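Local coordinates for protein pectinesterase (PDB 4PMH) that probably helps digest plant cell walls by hydrolysing the methyl esters of pectin, releasing methanol and leaving de-esterified polygalacturonate, at residues Y26-P32 and V211-Y215; K155-V159 and S185-Q189; Y287-D293 and P328-S334. All coordinates share one frame; numbering follows the deposited sequence.

From the N terminus, the turn that follows helix 23-27 is the first piece to be used: contact 1 sets it against strand 213-217, closing a loop of nearly two hundred residues. Nested inside that loop is contact 2, which pairs two successive corners of the parallel beta-helix, 155-159 and 185-189. The two touch, since strands 188-191 and 213-217 are neighbours in one sheet and the salt bridge between R213 and D186 joins them. Contact 3 follows in series, tying strand 286-290 to 329-330 in another sheet. It makes no touch with the others, its centre being about 25 Å from that of contact 1.

Contact 1. Residues Y26-P32 and V211-Y215; sequences YLQGWSP and VERSY
An N-terminal turn packs here on the outer side of the long parallel sheet, with R213 reaching from strand 213-217 into the turn while W30, P32 and L27 lie over the strand beside it. L27 to W30 form a type I' turn, and L27 O accepts twice: from W30 N inside the turn, and from R213 NH1 at 3.0 Å, a bond in the carbonyl plane but bent at the hydrogen (139°). The R213 chain bends at chi3 (-71°), which brings NH1 to L27 O and the flat guanidinium against W30 CB. W30 CB covers one face of that group, 3.5 Å from R213 CZ, and V211 CG1 lies over the opposite face. Further along, W30 CZ3 meets Y215 CB at 4.1 Å. P32 CG sits over the centre of the W30 ring and also touches the edge of the Y215 ring, 3.6 Å from Y215 CD2, and L27 CD2 approaches the same ring atom obliquely. Outside the pair, R213 NH2 forms a salt bridge with D186 and Y215 OH bonds to E237. With apolar groups on both faces and polar partners at its nitrogens, the guanidinium is likely to be held firmly in orientation, its charge probably balanced in part by D186.

Contact 2. Residues K155-V159 and S185-Q189; sequences KAPAV and SDQIQ
P157, A158 and V159 stack on D186, Q187 and I188 where two neighbouring coils turn their corners, as in the stacked turns of a right-handed parallel beta-helix, the fold of pectinesterases. The two corners stay in step: P157 faces D186, A158 faces Q187 and V159 faces I188, each pair 4.8 to 5.0 Å apart, CA to CA. A158 and Q187 both have positive phi, so that the backbone turns in the same way at equivalent places on the two coils.

Backbone hydrogen bonds join the corners at two points. A158 N gives its hydrogen to D186 O at 3.1 Å, in the carbonyl plane, and Q189 N bonds to V159 O at 2.9 Å in a nearly straight line (167°). Weaker CA-H...O contacts supplement them: A158 CA lies 3.3 Å from Q187 O, and I188 CA approaches the same V159 O that Q189 N uses.

Side chains add carbon contacts, mostly against backbone carbonyls. I188 CD1 comes within 3.3 Å of A156 O and 4.2 Å of V159 CB; both chi1 and chi2 of I188 are near -48°, folding CD1 back over the opposing corner. S185 CB presses on that same A156 O, also at 3.3 Å. This carbonyl is buried among carbons and has no polar partner in the model, which is probably unfavourable in itself. P157 CB adds a contact with D186 O.

Around the pair, V154 of strand 152-154 touches both V159 and I188. A158 O accepts a hydrogen bond from R66 NH2, and Q189 NE2 bonds to P33 O. Strand 188-191, which begins at this corner, runs in the long parallel sheet between 160-162 and 213-217.

Contact 3. Residues Y287-D293 and P328-S334; sequences YLGRAWD and PWTTATS
L288 and W329 form the apolar centre of this contact: L288 CB stands over the face of the indole six-membered ring, 3.5 Å from W329 CZ3, while L288 CD1 meets P328 CB. G289 lies at the edge of the indole, where a CB would collide with W329 CZ3. Beside this centre, T330 CB sits almost exactly on the normal of the Y287 ring, 3.7 Å from its centroid, in a CH-pi contact. A serine in place of Y287 would probably uncover T330, whose methine would lose the ring face it rests on.

The backbones pair as parallel strands at G289 and W329. T330 N bonds to G289 O at 2.9 Å, whereas P328 O takes only weak bonds from L288 N and G289 N. Farther on, T333 N reaches A291 O nearly straight (163°), and one water joins A291 N to T330 O.

At the polar edge, R290 extends fully from CG to NE, and T333 CG2 lies over one face of its guanidinium, 4.0 Å from R290 CZ. R290 NH1 reaches T331 O through a second water, and R290 NH2 forms a salt bridge with D226, the likely nucleophile. T333 OG1, at chi1 62°, is turned to accept from D293 N at 2.9 Å and touches the edge of the W292 ring. S334 OG donates a very short 2.5 Å bond to D293 OD2; R336 meets the other carboxylate oxygen. As in related pectinesterases, R290 and W292 probably bind substrate, so their side of the contact probably faces the pectin site.

Strand 286-290 lies between 252-257 and 329-330 in a four-strand parallel sheet, 329-330 being outermost, and W329 packs against L312 and I314 of strand 311-315.

Contact 1. Residues Y26-P32 and V211-Y215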
ATOM      1  N   TYR A  26       3.661  13.014 -10.395  1.00 17.36           N
ATOM      2  CA  TYR A  26       3.337  11.593 -10.137  1.00 17.14           C
ATOM      3  C   TYR A  26       1.992  11.133 -10.753  1.00 17.31           C
ATOM      4  O   TYR A  26       1.816   9.960 -11.122  1.00 16.35           O
ATOM      5  CB  TYR A  26       3.399  11.331  -8.616  1.00 16.14           C
ATOM      6  CG  TYR A  26       4.770  10.997  -8.094  1.00 15.22           C
ATOM      7  CD1 TYR A  26       5.690  11.990  -7.757  1.00 14.71           C
ATOM      8  CD2 TYR A  26       5.150   9.673  -7.899  1.00 15.34           C
ATOM      9  CE1 TYR A  26       6.950  11.675  -7.290  1.00 14.13           C
ATOM     10  CE2 TYR A  26       6.407   9.352  -7.435  1.00 14.49           C
ATOM     11  CZ  TYR A  26       7.301  10.355  -7.133  1.00 14.56           C
ATOM     12  OH  TYR A  26       8.534  10.018  -6.662  1.00 14.03           O
ATOM     13  N   LEU A  27       1.044  12.061 -10.886  1.00 17.49           N
ATOM     14  CA  LEU A  27      -0.252  11.775 -11.467  1.00 18.01           C
ATOM     15  C   LEU A  27      -0.177  11.494 -12.969  1.00 17.81           C
ATOM     16  O   LEU A  27      -1.041  10.804 -13.513  1.00 17.17           O
ATOM     17  CB  LEU A  27      -1.237  12.929 -11.199  1.00 18.96           C
ATOM     18  CG  LEU A  27      -1.886  13.020  -9.820  1.00 20.03           C
ATOM     19  CD1 LEU A  27      -2.537  14.397  -9.646  1.00 21.08           C
ATOM     20  CD2 LEU A  27      -2.890  11.899  -9.610  1.00 20.33           C
ATOM     21  N   GLN A  28       0.840  12.036 -13.636  1.00 17.88           N
ATOM     22  CA  GLN A  28       1.129  11.683 -15.017  1.00 18.13           C
ATOM     23  C   GLN A  28      -0.084  11.905 -15.915  1.00 18.08           C
ATOM     24  O   GLN A  28      -0.409  11.084 -16.743  1.00 19.20           O
ATOM     25  CB  GLN A  28       1.606  10.223 -15.097  1.00 18.42           C
ATOM     26  CG  GLN A  28       2.924   9.951 -14.402  1.00 18.13           C
ATOM     27  CD  GLN A  28       3.173   8.460 -14.203  1.00 18.34           C
ATOM     28  OE1 GLN A  28       3.511   7.752 -15.149  1.00 18.32           O
ATOM     29  NE2 GLN A  28       3.003   7.978 -12.969  1.00 17.43           N
ATOM     30  N   GLY A  29      -0.776  13.015 -15.717  1.00 19.56           N
ATOM     31  CA  GLY A  29      -1.923  13.366 -16.554  1.00 20.35           C
ATOM     32  C   GLY A  29      -3.260  12.920 -15.995  1.00 21.42           C
ATOM     33  O   GLY A  29      -4.308  13.411 -16.431  1.00 22.76           O
ATOM     34  N   TRP A  30      -3.256  11.987 -15.045  1.00 21.96           N
ATOM     35  CA  TRP A  30      -4.501  11.606 -14.400  1.00 22.77           C
ATOM     36  C   TRP A  30      -5.032  12.771 -13.558  1.00 24.25           C
ATOM     37  O   TRP A  30      -4.301  13.393 -12.804  1.00 25.63           O
ATOM     38  CB  TRP A  30      -4.323  10.348 -13.546  1.00 21.80           C
ATOM     39  CG  TRP A  30      -5.529   9.976 -12.748  1.00 21.70           C
ATOM     40  CD1 TRP A  30      -6.848  10.120 -13.108  1.00 21.09           C
ATOM     41  CD2 TRP A  30      -5.534   9.384 -11.445  1.00 21.10           C
ATOM     42  NE1 TRP A  30      -7.668   9.647 -12.105  1.00 21.05           N
ATOM     43  CE2 TRP A  30      -6.888   9.188 -11.076  1.00 21.49           C
ATOM     44  CE3 TRP A  30      -4.531   8.989 -10.561  1.00 20.48           C
ATOM     45  CZ2 TRP A  30      -7.252   8.633  -9.842  1.00 21.00           C
ATOM     46  CZ3 TRP A  30      -4.896   8.420  -9.344  1.00 20.51           C
ATOM     47  CH2 TRP A  30      -6.240   8.254  -8.997  1.00 20.52           C
ATOM     48  N   SER A  31      -6.305  13.073 -13.730  1.00 26.54           N
ATOM     49  CA  SER A  31      -6.976  14.096 -12.946  1.00 29.78           C
ATOM     50  C   SER A  31      -8.065  13.412 -12.103  1.00 28.80           C
ATOM     51  O   SER A  31      -9.160  13.118 -12.602  1.00 29.26           O
ATOM     52  CB  SER A  31      -7.548  15.133 -13.878  1.00 31.25           C
ATOM     53  OG  SER A  31      -8.115  14.523 -15.023  1.00 36.01           O
ATOM     54  N   PRO A  32      -7.734  13.103 -10.838  1.00 29.14           N
ATOM     55  CA  PRO A  32      -8.625  12.319  -9.976  1.00 30.01           C
ATOM     56  C   PRO A  32      -9.938  13.047  -9.697  1.00 31.18           C
ATOM     57  O   PRO A  32      -9.920  14.233  -9.379  1.00 31.50           O
ATOM     58  CB  PRO A  32      -7.825  12.158  -8.685  1.00 28.65           C
ATOM     59  CG  PRO A  32      -6.404  12.415  -9.063  1.00 29.41           C
ATOM     60  CD  PRO A  32      -6.467  13.427 -10.162  1.00 28.82           C
ATOM     61  N   VAL A 211       1.570   2.316 -16.331  1.00 21.28           N
ATOM     62  CA  VAL A 211       0.845   3.368 -15.659  1.00 21.70           C
ATOM     63  C   VAL A 211      -0.190   2.720 -14.726  1.00 20.48           C
ATOM     64  O   VAL A 211      -1.220   2.215 -15.168  1.00 21.89           O
ATOM     65  CB  VAL A 211       0.198   4.288 -16.719  1.00 22.72           C
ATOM     66  CG1 VAL A 211      -0.835   5.223 -16.130  1.00 23.46           C
ATOM     67  CG2 VAL A 211       1.288   5.083 -17.427  1.00 23.82           C
ATOM     68  N   GLU A 212       0.119   2.702 -13.435  1.00 18.81           N
ATOM     69  CA  GLU A 212      -0.732   2.071 -12.410  1.00 18.20           C
ATOM     70  C   GLU A 212      -0.714   2.998 -11.200  1.00 16.94           C
ATOM     71  O   GLU A 212       0.112   2.852 -10.306  1.00 15.18           O
ATOM     72  CB  GLU A 212      -0.224   0.670 -12.033  1.00 19.24           C
ATOM     73  CG  GLU A 212      -1.224  -0.146 -11.213  1.00 20.30           C
ATOM     74  CD  GLU A 212      -0.672  -1.480 -10.708  1.00 21.66           C
ATOM     75  OE1 GLU A 212       0.346  -1.969 -11.232  1.00 24.80           O
ATOM     76  OE2 GLU A 212      -1.240  -2.045  -9.759  1.00 20.69           O
ATOM     77  N   ARG A 213      -1.642   3.957 -11.208  1.00 15.35           N
ATOM     78  CA  ARG A 213      -1.611   5.082 -10.298  1.00 14.84           C
ATOM     79  C   ARG A 213      -2.661   4.956  -9.193  1.00 14.12           C
ATOM     80  O   ARG A 213      -3.792   4.539  -9.437  1.00 13.73           O
ATOM     81  CB  ARG A 213      -1.864   6.376 -11.070  1.00 14.91           C
ATOM     82  CG  ARG A 213      -0.785   6.647 -12.109  1.00 15.67           C
ATOM     83  CD  ARG A 213      -1.227   7.689 -13.113  1.00 16.12           C
ATOM     84  NE  ARG A 213      -2.266   7.180 -14.005  1.00 16.74           N
ATOM     85  CZ  ARG A 213      -2.604   7.735 -15.175  1.00 18.01           C
ATOM     86  NH1 ARG A 213      -1.990   8.837 -15.621  1.00 17.69           N
ATOM     87  NH2 ARG A 213      -3.556   7.169 -15.915  1.00 18.55           N
ATOM     88  N   SER A 214      -2.260   5.322  -7.987  1.00 13.97           N
ATOM     89  CA  SER A 214      -3.171   5.346  -6.837  1.00 13.73           C
ATOM     90  C   SER A 214      -2.902   6.581  -6.008  1.00 13.89           C
ATOM     91  O   SER A 214      -1.781   7.080  -5.979  1.00 12.87           O
ATOM     92  CB  SER A 214      -3.083   4.060  -5.987  1.00 13.80           C
ATOM     93  OG  SER A 214      -1.754   3.704  -5.665  1.00 13.59           O
ATOM     94  N   TYR A 215      -3.960   7.088  -5.376  1.00 14.14           N
ATOM     95  CA  TYR A 215      -3.912   8.339  -4.654  1.00 15.32           C
ATOM     96  C   TYR A 215      -4.571   8.138  -3.303  1.00 14.74           C
ATOM     97  O   TYR A 215      -5.802   7.920  -3.220  1.00 14.75           O
ATOM     98  CB  TYR A 215      -4.663   9.425  -5.418  1.00 17.36           C
ATOM     99  CG  TYR A 215      -4.279  10.856  -5.088  1.00 20.27           C
ATOM    100  CD1 TYR A 215      -3.708  11.213  -3.879  1.00 21.93           C
ATOM    101  CD2 TYR A 215      -4.516  11.864  -6.008  1.00 24.05           C
ATOM    102  CE1 TYR A 215      -3.357  12.530  -3.603  1.00 22.65           C
ATOM    103  CE2 TYR A 215      -4.182  13.182  -5.734  1.00 27.06           C
ATOM    104  CZ  TYR A 215      -3.601  13.501  -4.518  1.00 25.69           C
ATOM    105  OH  TYR A 215      -3.261  14.813  -4.241  1.00 29.43           O
TER

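Contact 2. Residues K155-V159 and S185-Q189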
ATOM      1  N   LYS A 155      -8.867  -5.237  -8.344  1.00 15.28           N
ATOM      2  CA  LYS A 155      -8.372  -5.487  -9.694  1.00 16.58           C
ATOM      3  C   LYS A 155      -9.140  -4.712 -10.762  1.00 16.75           C
ATOM      4  O   LYS A 155      -9.074  -5.084 -11.919  1.00 18.24           O
ATOM      5  CB  LYS A 155      -8.473  -6.987 -10.019  1.00 18.17           C
ATOM      6  CG  LYS A 155      -7.510  -7.834  -9.214  1.00 20.43           C
ATOM      7  CD  LYS A 155      -7.689  -9.328  -9.467  1.00 22.34           C
ATOM      8  CE  LYS A 155      -6.858  -9.830 -10.641  1.00 25.32           C
ATOM      9  NZ  LYS A 155      -5.418  -9.998 -10.305  1.00 26.44           N
ATOM     10  N   ALA A 156      -9.877  -3.669 -10.395  1.00 15.89           N
ATOM     11  CA  ALA A 156     -10.575  -2.847 -11.364  1.00 15.30           C
ATOM     12  C   ALA A 156     -10.054  -1.427 -11.258  1.00 15.20           C
ATOM     13  O   ALA A 156      -9.699  -0.977 -10.173  1.00 14.82           O
ATOM     14  CB  ALA A 156     -12.082  -2.861 -11.109  1.00 15.30           C
ATOM     15  N   PRO A 157     -10.003  -0.710 -12.391  1.00 15.56           N
ATOM     16  CA  PRO A 157      -9.624   0.702 -12.357  1.00 14.57           C
ATOM     17  C   PRO A 157     -10.717   1.581 -11.783  1.00 13.01           C
ATOM     18  O   PRO A 157     -11.861   1.177 -11.724  1.00 13.13           O
ATOM     19  CB  PRO A 157      -9.385   1.053 -13.835  1.00 15.11           C
ATOM     20  CG  PRO A 157     -10.152   0.049 -14.607  1.00 15.59           C
ATOM     21  CD  PRO A 157     -10.220  -1.205 -13.767  1.00 15.53           C
ATOM     22  N   ALA A 158     -10.355   2.775 -11.330  1.00 12.22           N
ATOM     23  CA  ALA A 158     -11.354   3.797 -10.991  1.00 12.43           C
ATOM     24  C   ALA A 158     -12.140   3.562  -9.690  1.00 11.52           C
ATOM     25  O   ALA A 158     -13.169   4.208  -9.441  1.00 10.44           O
ATOM     26  CB  ALA A 158     -12.339   3.950 -12.152  1.00 13.05           C
ATOM     27  N   VAL A 159     -11.666   2.629  -8.868  1.00 11.18           N
ATOM     28  CA  VAL A 159     -12.289   2.371  -7.604  1.00 11.42           C
ATOM     29  C   VAL A 159     -11.905   3.450  -6.600  1.00 10.88           C
ATOM     30  O   VAL A 159     -10.733   3.841  -6.511  1.00 10.42           O
ATOM     31  CB  VAL A 159     -11.857   0.995  -7.034  1.00 11.69           C
ATOM     32  CG1 VAL A 159     -12.398   0.818  -5.638  1.00 12.06           C
ATOM     33  CG2 VAL A 159     -12.339  -0.111  -7.940  1.00 11.73           C
ATOM     34  N   SER A 185      -4.710  -2.087 -10.147  1.00 17.83           N
ATOM     35  CA  SER A 185      -5.190  -1.328 -11.290  1.00 17.80           C
ATOM     36  C   SER A 185      -4.935   0.155 -11.167  1.00 16.50           C
ATOM     37  O   SER A 185      -4.494   0.637 -10.138  1.00 16.10           O
ATOM     38  CB  SER A 185      -6.695  -1.514 -11.430  1.00 18.88           C
ATOM     39  OG  SER A 185      -6.986  -2.835 -11.788  1.00 23.67           O
ATOM     40  N   ASP A 186      -5.267   0.862 -12.235  1.00 15.73           N
ATOM     41  CA  ASP A 186      -4.973   2.282 -12.384  1.00 15.31           C
ATOM     42  C   ASP A 186      -6.158   3.116 -11.883  1.00 15.34           C
ATOM     43  O   ASP A 186      -7.303   2.671 -11.935  1.00 14.89           O
ATOM     44  CB  ASP A 186      -4.690   2.563 -13.873  1.00 15.06           C
ATOM     45  CG  ASP A 186      -4.145   3.980 -14.143  1.00 14.88           C
ATOM     46  OD1 ASP A 186      -3.315   4.495 -13.373  1.00 13.73           O
ATOM     47  OD2 ASP A 186      -4.542   4.564 -15.174  1.00 15.80           O
ATOM     48  N   GLN A 187      -5.842   4.323 -11.407  1.00 14.97           N
ATOM     49  CA  GLN A 187      -6.792   5.333 -10.949  1.00 16.10           C
ATOM     50  C   GLN A 187      -7.586   4.953  -9.714  1.00 15.07           C
ATOM     51  O   GLN A 187      -8.774   5.274  -9.602  1.00 15.71           O
ATOM     52  CB  GLN A 187      -7.713   5.784 -12.101  1.00 17.49           C
ATOM     53  CG  GLN A 187      -6.904   6.225 -13.304  1.00 18.98           C
ATOM     54  CD  GLN A 187      -7.738   6.702 -14.457  1.00 20.98           C
ATOM     55  OE1 GLN A 187      -8.898   7.126 -14.294  1.00 21.99           O
ATOM     56  NE2 GLN A 187      -7.149   6.646 -15.654  1.00 23.17           N
ATOM     57  N   ILE A 188      -6.915   4.304  -8.769  1.00 14.50           N
ATOM     58  CA  ILE A 188      -7.507   3.987  -7.479  1.00 14.29           C
ATOM     59  C   ILE A 188      -7.333   5.154  -6.508  1.00 13.99           C
ATOM     60  O   ILE A 188      -6.254   5.750  -6.402  1.00 14.13           O
ATOM     61  CB  ILE A 188      -6.860   2.745  -6.833  1.00 14.46           C
ATOM     62  CG1 ILE A 188      -6.754   1.600  -7.829  1.00 14.88           C
ATOM     63  CG2 ILE A 188      -7.677   2.298  -5.628  1.00 14.32           C
ATOM     64  CD1 ILE A 188      -8.013   1.321  -8.607  1.00 14.92           C
ATOM     65  N   GLN A 189      -8.387   5.466  -5.775  1.00 13.44           N
ATOM     66  CA  GLN A 189      -8.363   6.554  -4.831  1.00 13.89           C
ATOM     67  C   GLN A 189      -8.770   5.998  -3.477  1.00 13.51           C
ATOM     68  O   GLN A 189      -9.800   5.330  -3.364  1.00 13.34           O
ATOM     69  CB  GLN A 189      -9.345   7.644  -5.260  1.00 14.56           C
ATOM     70  CG  GLN A 189      -9.085   8.244  -6.623  1.00 14.64           C
ATOM     71  CD  GLN A 189     -10.213   9.172  -7.048  1.00 15.43           C
ATOM     72  OE1 GLN A 189     -11.090   8.784  -7.805  1.00 15.81           O
ATOM     73  NE2 GLN A 189     -10.213  10.387  -6.529  1.00 15.95           N
TER

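Contact 3. Residues Y287-D293 and P328-S334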
ATOM      1  N   TYR A 287      13.492   1.683  10.120  1.00 17.94           N
ATOM      2  CA  TYR A 287      13.960   2.274   8.863  1.00 17.43           C
ATOM      3  C   TYR A 287      12.798   2.795   8.031  1.00 15.88           C
ATOM      4  O   TYR A 287      11.703   2.246   8.043  1.00 15.35           O
ATOM      5  CB  TYR A 287      14.737   1.274   8.071  1.00 18.68           C
ATOM      6  CG  TYR A 287      15.952   0.770   8.801  1.00 21.07           C
ATOM      7  CD1 TYR A 287      17.151   1.473   8.759  1.00 21.73           C
ATOM      8  CD2 TYR A 287      15.904  -0.417   9.525  1.00 22.27           C
ATOM      9  CE1 TYR A 287      18.275   1.011   9.417  1.00 23.50           C
ATOM     10  CE2 TYR A 287      17.025  -0.897  10.183  1.00 24.37           C
ATOM     11  CZ  TYR A 287      18.200  -0.177  10.127  1.00 24.52           C
ATOM     12  OH  TYR A 287      19.294  -0.657  10.775  1.00 27.54           O
ATOM     13  N   LEU A 288      13.048   3.877   7.312  1.00 14.33           N
ATOM     14  CA  LEU A 288      12.067   4.411   6.392  1.00 13.93           C
ATOM     15  C   LEU A 288      11.803   3.446   5.227  1.00 13.33           C
ATOM     16  O   LEU A 288      10.679   3.375   4.729  1.00 11.85           O
ATOM     17  CB  LEU A 288      12.540   5.757   5.847  1.00 14.39           C
ATOM     18  CG  LEU A 288      12.595   6.904   6.855  1.00 15.20           C
ATOM     19  CD1 LEU A 288      13.132   8.164   6.176  1.00 15.42           C
ATOM     20  CD2 LEU A 288      11.237   7.184   7.503  1.00 15.78           C
ATOM     21  N   GLY A 289      12.822   2.709   4.782  1.00 12.54           N
ATOM     22  CA  GLY A 289      12.622   1.861   3.630  1.00 12.49           C
ATOM     23  C   GLY A 289      13.735   0.895   3.289  1.00 12.85           C
ATOM     24  O   GLY A 289      14.864   0.998   3.799  1.00 12.36           O
ATOM     25  N   ARG A 290      13.374  -0.064   2.439  1.00 12.70           N
ATOM     26  CA  ARG A 290      14.316  -0.929   1.757  1.00 13.58           C
ATOM     27  C   ARG A 290      13.730  -1.332   0.405  1.00 13.33           C
ATOM     28  O   ARG A 290      12.520  -1.340   0.213  1.00 13.25           O
ATOM     29  CB  ARG A 290      14.617  -2.181   2.576  1.00 13.58           C
ATOM     30  CG  ARG A 290      13.470  -3.170   2.715  1.00 13.97           C
ATOM     31  CD  ARG A 290      13.890  -4.311   3.636  1.00 14.63           C
ATOM     32  NE  ARG A 290      12.809  -5.247   3.895  1.00 15.41           N
ATOM     33  CZ  ARG A 290      12.973  -6.500   4.320  1.00 16.98           C
ATOM     34  NH1 ARG A 290      14.178  -6.987   4.591  1.00 17.65           N
ATOM     35  NH2 ARG A 290      11.919  -7.277   4.490  1.00 18.53           N
ATOM     36  N   ALA A 291      14.599  -1.684  -0.518  1.00 12.99           N
ATOM     37  CA  ALA A 291      14.158  -2.082  -1.836  1.00 12.90           C
ATOM     38  C   ALA A 291      13.591  -3.490  -1.754  1.00 12.98           C
ATOM     39  O   ALA A 291      14.207  -4.384  -1.137  1.00 12.19           O
ATOM     40  CB  ALA A 291      15.320  -2.030  -2.807  1.00 12.75           C
ATOM     41  N   TRP A 292      12.391  -3.653  -2.318  1.00 12.78           N
ATOM     42  CA  TRP A 292      11.850  -4.991  -2.585  1.00 13.32           C
ATOM     43  C   TRP A 292      12.352  -5.360  -3.961  1.00 13.05           C
ATOM     44  O   TRP A 292      11.872  -4.864  -4.980  1.00 12.34           O
ATOM     45  CB  TRP A 292      10.327  -5.059  -2.492  1.00 13.25           C
ATOM     46  CG  TRP A 292       9.765  -6.445  -2.837  1.00 13.13           C
ATOM     47  CD1 TRP A 292      10.414  -7.658  -2.729  1.00 14.08           C
ATOM     48  CD2 TRP A 292       8.455  -6.732  -3.326  1.00 13.15           C
ATOM     49  NE1 TRP A 292       9.572  -8.689  -3.138  1.00 14.74           N
ATOM     50  CE2 TRP A 292       8.364  -8.139  -3.500  1.00 13.70           C
ATOM     51  CE3 TRP A 292       7.337  -5.939  -3.626  1.00 12.73           C
ATOM     52  CZ2 TRP A 292       7.209  -8.754  -3.979  1.00 13.85           C
ATOM     53  CZ3 TRP A 292       6.201  -6.548  -4.109  1.00 12.92           C
ATOM     54  CH2 TRP A 292       6.137  -7.940  -4.274  1.00 13.50           C
ATOM     55  N   ASP A 293      13.370  -6.211  -3.961  1.00 13.63           N
ATOM     56  CA  ASP A 293      14.066  -6.625  -5.159  1.00 14.41           C
ATOM     57  C   ASP A 293      13.348  -7.891  -5.652  1.00 14.88           C
ATOM     58  O   ASP A 293      13.933  -8.999  -5.635  1.00 14.94           O
ATOM     59  CB  ASP A 293      15.564  -6.906  -4.835  1.00 14.13           C
ATOM     60  CG  ASP A 293      16.453  -5.655  -4.945  1.00 14.15           C
ATOM     61  OD1 ASP A 293      15.936  -4.542  -5.264  1.00 13.09           O
ATOM     62  OD2 ASP A 293      17.682  -5.811  -4.742  1.00 13.45           O
ATOM     63  N   PRO A 328      18.536   5.807   7.461  1.00 14.44           N
ATOM     64  CA  PRO A 328      17.136   5.405   7.450  1.00 14.89           C
ATOM     65  C   PRO A 328      16.754   4.373   6.364  1.00 14.03           C
ATOM     66  O   PRO A 328      15.605   3.917   6.338  1.00 14.51           O
ATOM     67  CB  PRO A 328      16.392   6.726   7.223  1.00 14.63           C
ATOM     68  CG  PRO A 328      17.376   7.620   6.559  1.00 14.93           C
ATOM     69  CD  PRO A 328      18.757   7.103   6.805  1.00 14.57           C
ATOM     70  N   TRP A 329      17.695   4.019   5.488  1.00 13.35           N
ATOM     71  CA  TRP A 329      17.438   3.107   4.381  1.00 13.34           C
ATOM     72  C   TRP A 329      18.285   1.856   4.553  1.00 13.88           C
ATOM     73  O   TRP A 329      19.502   1.953   4.651  1.00 14.50           O
ATOM     74  CB  TRP A 329      17.838   3.771   3.090  1.00 12.66           C
ATOM     75  CG  TRP A 329      17.232   5.108   2.854  1.00 11.85           C
ATOM     76  CD1 TRP A 329      17.910   6.283   2.737  1.00 11.92           C
ATOM     77  CD2 TRP A 329      15.848   5.421   2.687  1.00 11.51           C
ATOM     78  NE1 TRP A 329      17.035   7.322   2.522  1.00 11.62           N
ATOM     79  CE2 TRP A 329      15.763   6.820   2.461  1.00 11.55           C
ATOM     80  CE3 TRP A 329      14.668   4.663   2.666  1.00 11.30           C
ATOM     81  CZ2 TRP A 329      14.548   7.476   2.244  1.00 11.30           C
ATOM     82  CZ3 TRP A 329      13.448   5.320   2.454  1.00 11.26           C
ATOM     83  CH2 TRP A 329      13.403   6.711   2.232  1.00 11.47           C
ATOM     84  N   THR A 330      17.664   0.682   4.571  1.00 14.58           N
ATOM     85  CA  THR A 330      18.411  -0.547   4.867  1.00 15.10           C
ATOM     86  C   THR A 330      18.519  -1.534   3.675  1.00 15.13           C
ATOM     87  O   THR A 330      18.099  -1.234   2.553  1.00 13.75           O
ATOM     88  CB  THR A 330      17.865  -1.237   6.142  1.00 15.58           C
ATOM     89  OG1 THR A 330      18.771  -2.266   6.548  1.00 16.89           O
ATOM     90  CG2 THR A 330      16.502  -1.845   5.901  1.00 15.86           C
ATOM     91  N   THR A 331      19.118  -2.700   3.935  1.00 15.09           N
ATOM     92  CA  THR A 331      19.430  -3.649   2.896  1.00 15.63           C
ATOM     93  C   THR A 331      18.191  -4.120   2.145  1.00 15.20           C
ATOM     94  O   THR A 331      17.149  -4.368   2.763  1.00 15.52           O
ATOM     95  CB  THR A 331      20.146  -4.867   3.518  1.00 16.33           C
ATOM     96  OG1 THR A 331      21.299  -4.404   4.212  1.00 16.38           O
ATOM     97  CG2 THR A 331      20.579  -5.847   2.460  1.00 16.82           C
ATOM     98  N   ALA A 332      18.296  -4.237   0.823  1.00 14.20           N
ATOM     99  CA  ALA A 332      17.186  -4.776   0.019  1.00 14.50           C
ATOM    100  C   ALA A 332      16.873  -6.233   0.375  1.00 15.44           C
ATOM    101  O   ALA A 332      17.726  -6.958   0.916  1.00 15.41           O
ATOM    102  CB  ALA A 332      17.480  -4.663  -1.474  1.00 14.27           C
ATOM    103  N   THR A 333      15.650  -6.656   0.036  1.00 15.91           N
ATOM    104  CA  THR A 333      15.194  -8.035   0.287  1.00 16.40           C
ATOM    105  C   THR A 333      16.113  -9.108  -0.331  1.00 16.87           C
ATOM    106  O   THR A 333      16.160 -10.248   0.162  1.00 18.20           O
ATOM    107  CB  THR A 333      13.769  -8.234  -0.251  1.00 16.59           C
ATOM    108  OG1 THR A 333      13.761  -8.033  -1.676  1.00 16.83           O
ATOM    109  CG2 THR A 333      12.807  -7.280   0.439  1.00 16.40           C
ATOM    110  N   SER A 334      16.818  -8.728  -1.397  1.00 16.53           N
ATOM    111  CA  SER A 334      17.795  -9.572  -2.083  1.00 17.35           C
ATOM    112  C   SER A 334      19.150  -9.704  -1.381  1.00 17.25           C
ATOM    113  O   SER A 334      19.936 -10.598  -1.720  1.00 18.79           O
ATOM    114  CB  SER A 334      18.034  -9.012  -3.488  1.00 17.97           C
ATOM    115  OG  SER A 334      18.618  -7.715  -3.446  1.00 17.49           O
TER
HETATM  116  O   HOH W   1      16.741  -5.579   5.254  1.00 24.59           O
HETATM  117  O   HOH W   2      17.503  -1.147  -0.136  1.00 12.96           O
HETATM  118  O   HOH W   3      14.180 -10.331  -3.068  1.00 24.37           O